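Restriction endonuclease EcoP15I, modification subunit (Escherichia coli, PDB 4ZCF) methylates the N6 of one adenine in the asymmetric site 5'-CAGCAG-3' as a homodimer and joins the Res subunit for DNA restriction. Local coordinates at a contact of chain A with DNA and the interface of chains A and B. Sequence-based numbering; all coordinates share one arbitrary frame. Chains: chain A, Restriction endonuclease EcoP15I, modification subunit; chain B, Restriction endonuclease EcoP15I, restriction subunit.

Contact 1: a contact of chain A with DNA. Residues chain A 322-324, 350. With nucleotides of chain C; nucleotides of chain D.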
loop_
_atom_site.group_PDB
_atom_site.type_symbol
_atom_site.label_atom_id
_atom_site.label_comp_id
_atom_site.label_asym_id
_atom_site.label_seq_id
_atom_site.Cartn_x
_atom_site.Cartn_y
_atom_site.Cartn_z
ATOM N N HIS A 322 -23.503 -22.544 11.972
ATOM C CA HIS A 322 -22.419 -23.505 12.113
ATOM C C HIS A 322 -21.017 -22.888 12.201
ATOM O O HIS A 322 -20.768 -21.794 11.675
ATOM C CB HIS A 322 -22.508 -24.558 10.973
ATOM C CG HIS A 322 -22.321 -24.012 9.585
ATOM N ND1 HIS A 322 -23.196 -23.066 9.049
ATOM C CD2 HIS A 322 -21.401 -24.337 8.651
ATOM C CE1 HIS A 322 -22.766 -22.837 7.823
ATOM N NE2 HIS A 322 -21.688 -23.581 7.536
ATOM N N ASN A 323 -20.092 -23.640 12.784
ATOM C CA ASN A 323 -18.724 -23.181 12.946
ATOM C C ASN A 323 -17.785 -23.682 11.809
ATOM O O ASN A 323 -17.623 -24.898 11.639
ATOM C CB ASN A 323 -18.190 -23.572 14.343
ATOM C CG ASN A 323 -16.867 -22.956 14.698
ATOM O OD1 ASN A 323 -16.738 -21.744 14.839
ATOM N ND2 ASN A 323 -15.854 -23.780 14.835
ATOM N N PRO A 324 -17.109 -22.744 11.081
ATOM C CA PRO A 324 -16.181 -23.159 10.014
ATOM C C PRO A 324 -14.898 -23.832 10.475
ATOM O O PRO A 324 -14.275 -23.408 11.445
ATOM C CB PRO A 324 -15.840 -21.835 9.329
ATOM C CG PRO A 324 -15.976 -20.808 10.419
ATOM C CD PRO A 324 -17.168 -21.266 11.194
ATOM N N ARG A 350 -21.300 -21.188 15.953
ATOM C CA ARG A 350 -20.344 -20.087 15.709
ATOM C C ARG A 350 -20.559 -18.955 16.733
ATOM O O ARG A 350 -19.714 -18.057 16.849
ATOM C CB ARG A 350 -20.489 -19.506 14.278
ATOM C CG ARG A 350 -21.815 -18.745 14.009
ATOM C CD ARG A 350 -21.921 -18.185 12.617
ATOM N NE ARG A 350 -21.709 -19.219 11.604
ATOM C CZ ARG A 350 -21.685 -19.003 10.294
ATOM N NH1 ARG A 350 -21.848 -17.775 9.812
ATOM N NH2 ARG A 350 -21.466 -20.005 9.457
ATOM P P DC C 7 -13.645 -26.254 3.357
ATOM O OP1 DC C 7 -12.549 -27.189 3.053
ATOM O OP2 DC C 7 -13.994 -25.953 4.759
ATOM O "O5'" DC C 7 -13.324 -24.848 2.663
ATOM C "C5'" DC C 7 -13.377 -24.376 1.313
ATOM C "C4'" DC C 7 -13.554 -22.861 1.341
ATOM O "O4'" DC C 7 -14.913 -22.610 1.798
ATOM C "C3'" DC C 7 -12.633 -22.096 2.307
ATOM O "O3'" DC C 7 -11.862 -21.026 1.686
ATOM C "C2'" DC C 7 -13.569 -21.513 3.369
ATOM C "C1'" DC C 7 -14.945 -21.532 2.686
ATOM N N1 DC C 7 -16.084 -21.620 3.651
ATOM C C2 DC C 7 -17.090 -20.634 3.656
ATOM O O2 DC C 7 -17.137 -19.757 2.775
ATOM N N3 DC C 7 -18.061 -20.714 4.626
ATOM C C4 DC C 7 -17.991 -21.634 5.611
ATOM N N4 DC C 7 -18.927 -21.609 6.570
ATOM C C5 DC C 7 -16.973 -22.633 5.631
ATOM C C6 DC C 7 -16.045 -22.559 4.665
ATOM P P DG C 9 -6.570 -18.911 3.837
ATOM O OP1 DG C 9 -5.686 -18.216 2.864
ATOM O OP2 DG C 9 -6.341 -18.693 5.291
ATOM O "O5'" DG C 9 -8.082 -18.533 3.476
ATOM C "C5'" DG C 9 -9.216 -19.026 4.189
ATOM C "C4'" DG C 9 -10.319 -17.993 4.137
ATOM O "O4'" DG C 9 -11.464 -18.599 4.744
ATOM C "C3'" DG C 9 -10.012 -16.810 5.028
ATOM O "O3'" DG C 9 -9.481 -15.787 4.248
ATOM C "C2'" DG C 9 -11.352 -16.410 5.626
ATOM C "C1'" DG C 9 -12.068 -17.745 5.687
ATOM N N9 DG C 9 -12.036 -18.379 6.992
ATOM C C8 DG C 9 -11.246 -19.434 7.372
ATOM N N7 DG C 9 -11.436 -19.789 8.617
ATOM C C5 DG C 9 -12.352 -18.868 9.117
ATOM C C6 DG C 9 -12.930 -18.767 10.403
ATOM O O6 DG C 9 -12.724 -19.507 11.397
ATOM N N1 DG C 9 -13.788 -17.660 10.498
ATOM C C2 DG C 9 -14.049 -16.769 9.466
ATOM N N2 DG C 9 -14.922 -15.789 9.715
ATOM N N3 DG C 9 -13.516 -16.866 8.261
ATOM C C4 DG C 9 -12.709 -17.961 8.140
ATOM P P DC D 13 -20.085 -13.362 18.297
ATOM O OP1 DC D 13 -20.648 -12.713 19.499
ATOM O OP2 DC D 13 -20.404 -14.788 18.044
ATOM O "O5'" DC D 13 -20.596 -12.565 17.026
ATOM C "C5'" DC D 13 -20.924 -13.477 15.926
ATOM C "C4'" DC D 13 -19.767 -13.740 14.963
ATOM O "O4'" DC D 13 -18.747 -14.691 15.375
ATOM C "C3'" DC D 13 -20.135 -14.362 13.648
ATOM O "O3'" DC D 13 -21.082 -13.521 12.994
ATOM C "C2'" DC D 13 -18.727 -14.305 13.064
ATOM C "C1'" DC D 13 -17.870 -14.752 14.249
ATOM N N1 DC D 13 -17.095 -16.050 14.025
ATOM C C2 DC D 13 -16.159 -16.159 12.962
ATOM O O2 DC D 13 -15.918 -15.195 12.224
ATOM N N3 DC D 13 -15.446 -17.316 12.808
ATOM C C4 DC D 13 -15.635 -18.354 13.632
ATOM N N4 DC D 13 -14.895 -19.453 13.426
ATOM C C5 DC D 13 -16.573 -18.275 14.708
ATOM C C6 DC D 13 -17.279 -17.135 14.860
ATOM P P DT D 14 -21.637 -13.767 11.517
ATOM O OP1 DT D 14 -22.641 -12.711 11.248
ATOM O OP2 DT D 14 -22.012 -15.187 11.469
ATOM O "O5'" DT D 14 -20.312 -13.486 10.657
ATOM C "C5'" DT D 14 -19.888 -12.201 10.182
ATOM C "C4'" DT D 14 -19.866 -12.153 8.654
ATOM O "O4'" DT D 14 -18.868 -13.051 8.129
ATOM C "C3'" DT D 14 -21.148 -12.580 7.961
ATOM O "O3'" DT D 14 -21.368 -11.626 7.007
ATOM C "C2'" DT D 14 -20.898 -13.941 7.311
ATOM C "C1'" DT D 14 -19.392 -13.982 7.175
ATOM N N1 DT D 14 -18.713 -15.324 7.342
ATOM C C2 DT D 14 -18.021 -15.910 6.276
ATOM O O2 DT D 14 -17.964 -15.471 5.143
ATOM N N3 DT D 14 -17.375 -17.088 6.561
ATOM C C4 DT D 14 -17.323 -17.714 7.792
ATOM O O4 DT D 14 -16.697 -18.767 7.876
ATOM C C5 DT D 14 -18.057 -17.067 8.872
ATOM C C7 DT D 14 -18.115 -17.684 10.238
ATOM C C6 DT D 14 -18.706 -15.915 8.602
ATOM P P DG D 15 -22.718 -10.810 6.923
ATOM O OP1 DG D 15 -22.271 -9.510 6.370
ATOM O OP2 DG D 15 -23.466 -10.861 8.206
ATOM O "O5'" DG D 15 -23.557 -11.681 5.861
ATOM C "C5'" DG D 15 -23.270 -11.576 4.456
ATOM C "C4'" DG D 15 -23.548 -12.847 3.661
ATOM O "O4'" DG D 15 -22.650 -13.913 4.073
ATOM C "C3'" DG D 15 -24.979 -13.423 3.700
ATOM O "O3'" DG D 15 -25.308 -13.962 2.419
ATOM C "C2'" DG D 15 -24.839 -14.579 4.679
ATOM C "C1'" DG D 15 -23.446 -15.066 4.263
ATOM N N9 DG D 15 -22.835 -15.999 5.181
ATOM C C8 DG D 15 -23.170 -16.161 6.508
ATOM N N7 DG D 15 -22.421 -17.040 7.100
ATOM C C5 DG D 15 -21.614 -17.566 6.081
ATOM C C6 DG D 15 -20.593 -18.548 6.142
ATOM O O6 DG D 15 -20.325 -19.259 7.133
ATOM N N1 DG D 15 -19.938 -18.737 4.910
ATOM C C2 DG D 15 -20.218 -18.013 3.768
ATOM N N2 DG D 15 -19.522 -18.311 2.660
ATOM N N3 DG D 15 -21.137 -17.052 3.714
ATOM C C4 DG D 15 -21.821 -16.899 4.890
#

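Contact 2: the interface of chains A and B. Residues chain A 590-591, 594, 626; chain B 680, 810.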
loop_
_atom_site.group_PDB
_atom_site.type_symbol
_atom_site.label_atom_id
_atom_site.label_comp_id
_atom_site.label_asym_id
_atom_site.label_seq_id
_atom_site.Cartn_x
_atom_site.Cartn_y
_atom_site.Cartn_z
ATOM N N LEU A 590 -2.856 51.572 -2.314
ATOM C CA LEU A 590 -2.472 51.164 -0.960
ATOM C C LEU A 590 -3.519 51.612 0.068
ATOM O O LEU A 590 -3.905 50.803 0.919
ATOM C CB LEU A 590 -1.078 51.744 -0.623
ATOM C CG LEU A 590 -0.421 51.371 0.715
ATOM C CD1 LEU A 590 -0.257 49.854 0.878
ATOM C CD2 LEU A 590 0.924 52.047 0.845
ATOM N N LYS A 591 -3.986 52.890 -0.020
ATOM C CA LYS A 591 -5.021 53.448 0.862
ATOM C C LYS A 591 -6.349 52.743 0.632
ATOM O O LYS A 591 -7.096 52.536 1.591
ATOM C CB LYS A 591 -5.201 54.950 0.627
ATOM C CG LYS A 591 -4.731 55.832 1.790
ATOM C CD LYS A 591 -3.449 56.640 1.464
ATOM C CE LYS A 591 -3.604 57.695 0.375
ATOM N NZ LYS A 591 -4.572 58.768 0.739
ATOM N N LEU A 594 -6.145 49.236 2.330
ATOM C CA LEU A 594 -6.369 49.375 3.774
ATOM C C LEU A 594 -7.838 49.714 4.070
ATOM O O LEU A 594 -8.389 49.237 5.061
ATOM C CB LEU A 594 -5.415 50.416 4.398
ATOM C CG LEU A 594 -3.894 50.237 4.135
ATOM C CD1 LEU A 594 -3.155 51.524 4.363
ATOM C CD2 LEU A 594 -3.282 49.120 4.978
ATOM N N ALA A 626 3.437 50.110 5.557
ATOM C CA ALA A 626 1.975 50.248 5.665
ATOM C C ALA A 626 1.280 48.984 6.202
ATOM O O ALA A 626 0.282 49.095 6.918
ATOM C CB ALA A 626 1.388 50.626 4.319
ATOM N N VAL B 680 -0.182 57.131 6.456
ATOM C CA VAL B 680 0.661 56.117 5.820
ATOM C C VAL B 680 1.898 56.711 5.137
ATOM O O VAL B 680 1.792 57.612 4.303
ATOM C CB VAL B 680 -0.170 55.134 4.950
ATOM C CG1 VAL B 680 0.599 54.622 3.731
ATOM C CG2 VAL B 680 -0.675 53.973 5.797
ATOM N N LEU B 810 -4.702 58.334 5.849
ATOM C CA LEU B 810 -5.442 57.076 5.802
ATOM C C LEU B 810 -6.342 56.943 7.013
ATOM O O LEU B 810 -7.519 56.634 6.863
ATOM C CB LEU B 810 -4.476 55.903 5.745
#

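Contact 1: a contact of chain A with DNA
A:Arg350 reads DG15 of chain D from the major groove, its two terminal nitrogens set end-on to the Hoogsteen edge: NH2 donates to the base carbonyl O6 at 2.7 Å and NH1 to N7 at 2.9 Å. This paired donor pattern matches guanine, whose O6 and N7 are both acceptors. NH1 also reaches the phosphate oxygen OP2 of DT14 of chain D in a salt bridge of 3.1 Å, nearly straight at hydrogen (168°) and within the guanidinium plane. Side-on, at the NE-NH2 edge and nearly in that plane, the backbone carbonyl O of A:His322 accepts from both NE (2.7 Å) and NH2, fixing the plane's rotation, while the methyl C7 of unpaired DT14 sits over the centre of one guanidinium face. The chain reaches this spot by staying extended at chi2 (180°) and bending at chi3 (54°). With an alanine in place of A:Arg350, O6 and N7 of DG15 would probably lose their protein donors and the DT14 phosphate its charged mate. A:Pro324 completes the packed part: its rigid, apolar ring lays CG 3.7 Å from C6 of DG9 of chain C and 3.8 Å from the methyl C7 of DT14. Looser contact lies at A:Asn323, which loses little surface; its amide OD1 accepts from N4 of DC13 of chain D at 3.3 Å, the donor standing above the carbonyl plane. The imidazole of A:His322 likewise barely touches DC7 of chain C. Led by the arginine's reading of guanine, these loop residues contribute to recognition of the methyltransferase's target sequence.

Contact 2: the interface of chains A and B
B:Val680 of the Res subunit points its two methyl groups into an apolar patch on the Mod subunit, within the part of Mod that belongs to the type III EcoP15I C-terminal family. The patch is built from helix 587-598 and helix 618-629. Each valine branch has its own partners. CG2 meets CD1 of A:Leu594 at 3.8 Å, and CG1 meets CD2 of A:Leu590 at 3.9 Å, both leucines crossing the valine obliquely and meeting it with a methyl at the end of the branch. The leucines stand one turn apart on the same helix but leave it differently: A:Leu590 has CG anti to the backbone N (chi1 -176°), whereas A:Leu594 turns CG anti to the carbonyl carbon (chi1 -53°). Their branched ends thus converge on a beta-branched residue whose methyls lie close to its own backbone, in the short strand 679-680. Beside A:Leu590, on the same side of the valine, the second helix brings CB of A:Ala626 within 4.1 Å of CG1 of B:Val680; a small side chain probably suits this place, because it lets the valine come close to the helix. At the flank, A:Lys591 lends its aliphatic portion, CG lying 4.0 Å from CB of B:Leu810. Its chain then bends at chi2, chi3 and chi4, carrying the amine NZ away from that contact, so a long residue can supply hydrocarbon near its root and keep its polar end apart. The side chain of B:Leu810 is modelled incompletely.

Contact 1 and contact 2 share no residue or secondary-structure element; the centres of their C-alpha atoms lie about 78 Å apart, though both use chain A. Contact 1 is made by loop residues that meet DNA, contact 2 by helices late in the chain that meet Res. One Mod chain can therefore hold its recognition sequence and its restriction partner at the same time, consistent with the trimer of two Mod and one Res. The polar, base-reading chemistry of the first and the apolar packing of the second suit these separate tasks.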